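Local structure of BpsB (PgaB), Poly-beta-1,6-N-acetyl-D-glucosamine N-deacetylase (Bordetella bronchiseptica RB50, 5BU6) at residues Phe13-Met18 and Ile258-Val263. The protein removes acetyl groups from the N-acetylglucosamine units of poly-beta-1,6-N-acetyl-D-glucosamine as a probably metal-dependent family 4 carbohydrate esterase required for biofilm formation. The protein carries 5 engineered substitutions. Sequence-based numbering, arbitrary orientation.
Sequences FRVLSM and IRRSLV. Engineered in segment 13-18: S17 (natural residue Cys).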
loop_
_atom_site.group_PDB
_atom_site.type_symbol
_atom_site.label_atom_id
_atom_site.label_comp_id
_atom_site.label_asym_id
_atom_site.label_seq_id
_atom_site.Cartn_x
_atom_site.Cartn_y
_atom_site.Cartn_z
ATOM N N PHE A 13 8.888 14.643 -5.376
ATOM C CA PHE A 13 7.868 13.893 -6.108
ATOM C C PHE A 13 6.536 13.795 -5.354
ATOM O O PHE A 13 6.476 13.980 -4.126
ATOM C CB PHE A 13 8.387 12.496 -6.453
ATOM C CG PHE A 13 8.690 11.643 -5.254
ATOM C CD1 PHE A 13 9.925 11.729 -4.613
ATOM C CD2 PHE A 13 7.746 10.737 -4.769
ATOM C CE1 PHE A 13 10.207 10.944 -3.515
ATOM C CE2 PHE A 13 8.030 9.944 -3.658
ATOM C CZ PHE A 13 9.262 10.037 -3.041
ATOM N N ARG A 14 5.470 13.545 -6.104
ATOM C CA ARG A 14 4.163 13.286 -5.504
ATOM C C ARG A 14 3.843 11.792 -5.611
ATOM O O ARG A 14 4.415 11.092 -6.441
ATOM C CB ARG A 14 3.085 14.143 -6.184
ATOM C CG ARG A 14 3.159 15.637 -5.838
ATOM C CD ARG A 14 2.480 15.937 -4.514
ATOM N NE ARG A 14 2.558 17.354 -4.173
ATOM C CZ ARG A 14 1.859 17.944 -3.204
ATOM N NH1 ARG A 14 2.021 19.235 -2.985
ATOM N NH2 ARG A 14 1.005 17.248 -2.457
ATOM N N VAL A 15 2.974 11.296 -4.730
ATOM C CA VAL A 15 2.521 9.899 -4.779
ATOM C C VAL A 15 0.993 9.917 -4.766
ATOM O O VAL A 15 0.373 10.659 -3.995
ATOM C CB VAL A 15 3.041 9.054 -3.607
ATOM C CG1 VAL A 15 2.550 7.608 -3.708
ATOM C CG2 VAL A 15 4.569 9.070 -3.560
ATOM N N LEU A 16 0.399 9.106 -5.631
ATOM C CA LEU A 16 -1.038 9.083 -5.798
ATOM C C LEU A 16 -1.512 7.664 -5.567
ATOM O O LEU A 16 -1.181 6.761 -6.326
ATOM C CB LEU A 16 -1.401 9.596 -7.202
ATOM C CG LEU A 16 -2.832 9.975 -7.556
ATOM C CD1 LEU A 16 -3.330 11.129 -6.685
ATOM C CD2 LEU A 16 -2.927 10.309 -9.041
ATOM N N SER A 17 -2.258 7.457 -4.492
ATOM C CA SER A 17 -2.748 6.131 -4.153
ATOM C C SER A 17 -4.184 5.988 -4.691
ATOM O O SER A 17 -5.038 6.811 -4.403
ATOM C CB SER A 17 -2.677 5.933 -2.642
ATOM O OG SER A 17 -3.177 4.672 -2.237
ATOM N N MET A 18 -4.426 4.971 -5.510
ATOM C CA MET A 18 -5.684 4.854 -6.236
ATOM C C MET A 18 -6.549 3.754 -5.641
ATOM O O MET A 18 -6.089 2.641 -5.440
ATOM C CB MET A 18 -5.438 4.551 -7.709
ATOM C CG MET A 18 -5.834 5.645 -8.646
ATOM S SD MET A 18 -4.584 6.926 -8.665
ATOM C CE MET A 18 -3.143 5.981 -9.141
ATOM N N ILE A 258 7.175 8.370 3.355
ATOM C CA ILE A 258 6.672 8.900 2.089
ATOM C C ILE A 258 5.195 9.340 2.181
ATOM O O ILE A 258 4.340 8.612 2.696
ATOM C CB ILE A 258 6.860 7.858 0.973
ATOM C CG1 ILE A 258 8.362 7.652 0.690
ATOM C CG2 ILE A 258 6.171 8.276 -0.315
ATOM C CD1 ILE A 258 8.607 6.577 -0.368
ATOM N N ARG A 259 4.934 10.549 1.697
ATOM C CA ARG A 259 3.613 11.162 1.687
ATOM C C ARG A 259 2.815 10.768 0.449
ATOM O O ARG A 259 3.372 10.669 -0.635
ATOM C CB ARG A 259 3.753 12.690 1.737
ATOM C CG ARG A 259 4.451 13.149 2.989
ATOM C CD ARG A 259 4.990 14.554 2.864
ATOM N NE ARG A 259 5.529 14.999 4.140
ATOM C CZ ARG A 259 6.178 16.143 4.317
ATOM N NH1 ARG A 259 6.387 16.955 3.289
ATOM N NH2 ARG A 259 6.625 16.461 5.521
ATOM N N ARG A 260 1.509 10.570 0.590
ATOM C CA ARG A 260 0.703 10.353 -0.601
ATOM C C ARG A 260 -0.706 10.883 -0.458
ATOM O O ARG A 260 -1.196 11.105 0.655
ATOM C CB ARG A 260 0.655 8.874 -0.956
ATOM C CG ARG A 260 -0.127 8.035 -0.031
ATOM C CD ARG A 260 0.487 6.601 0.022
ATOM N NE ARG A 260 -0.271 5.816 0.986
ATOM C CZ ARG A 260 -0.994 4.744 0.685
ATOM N NH1 ARG A 260 -1.013 4.278 -0.555
ATOM N NH2 ARG A 260 -1.668 4.121 1.637
ATOM N N SER A 261 -1.331 11.099 -1.604
ATOM C CA SER A 261 -2.709 11.565 -1.674
ATOM C C SER A 261 -3.542 10.386 -2.104
ATOM O O SER A 261 -3.059 9.514 -2.811
ATOM C CB SER A 261 -2.854 12.727 -2.648
ATOM O OG SER A 261 -2.177 13.867 -2.150
ATOM N N LEU A 262 -4.788 10.355 -1.666
ATOM C CA LEU A 262 -5.653 9.230 -1.938
ATOM C C LEU A 262 -6.705 9.685 -2.931
ATOM O O LEU A 262 -7.303 10.739 -2.751
ATOM C CB LEU A 262 -6.281 8.735 -0.635
ATOM C CG LEU A 262 -7.140 7.474 -0.647
ATOM C CD1 LEU A 262 -6.348 6.292 -1.163
ATOM C CD2 LEU A 262 -7.661 7.208 0.755
ATOM N N VAL A 263 -6.920 8.932 -4.002
ATOM C CA VAL A 263 -8.014 9.291 -4.904
ATOM C C VAL A 263 -8.834 8.056 -5.311
ATOM O O VAL A 263 -8.295 6.983 -5.511
ATOM C CB VAL A 263 -7.488 10.028 -6.158
ATOM C CG1 VAL A 263 -6.710 9.097 -7.045
ATOM C CG2 VAL A 263 -8.633 10.655 -6.927
HETATM O O HOH W 1 0.374 14.308 -2.067
HETATM O O HOH W 2 2.601 12.971 -2.307
#
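Strands 14-18 and 261-263 run parallel at 33°, and three nearly straight hydrogen bonds fix their register: S261 N to V15 O, S17 N to S261 O (2.8 Å) and V263 N to S17 O. The last two donors lie almost along the C=O axis, whereas S261 N sits above the carbonyl plane of V15. Just before strand 261-263 begins, one water spans the backbones, accepting from V15 N (3.0 Å) and donating to R259 O. On the face of L16 and M18, V263 CG1 occupies the crowded position between its own N and carbonyl carbon (chi1 69°), 3.4 Å from M18 SD; the doubly bent M18 chain lies alongside V263, and L46 of helix 43-52 packs on both. Ahead of the bridged residues, the side chains of V15 and I258 cross at about a right angle, with V15 CG2 3.7 Å from I258 CG2. R260 bends at chi2 (-149°), bringing NH1 within 2.8 Å of OG of the engineered S17, at an angle too poor for a hydrogen bond; its NE instead donates to T243 O. The R260 side chain, about 6 Å from a bound nickel ion and in a weak, long ion pair with D83, is consistent with this parallel strand pairing lying near the metal site of the polysaccharide deacetylase fold.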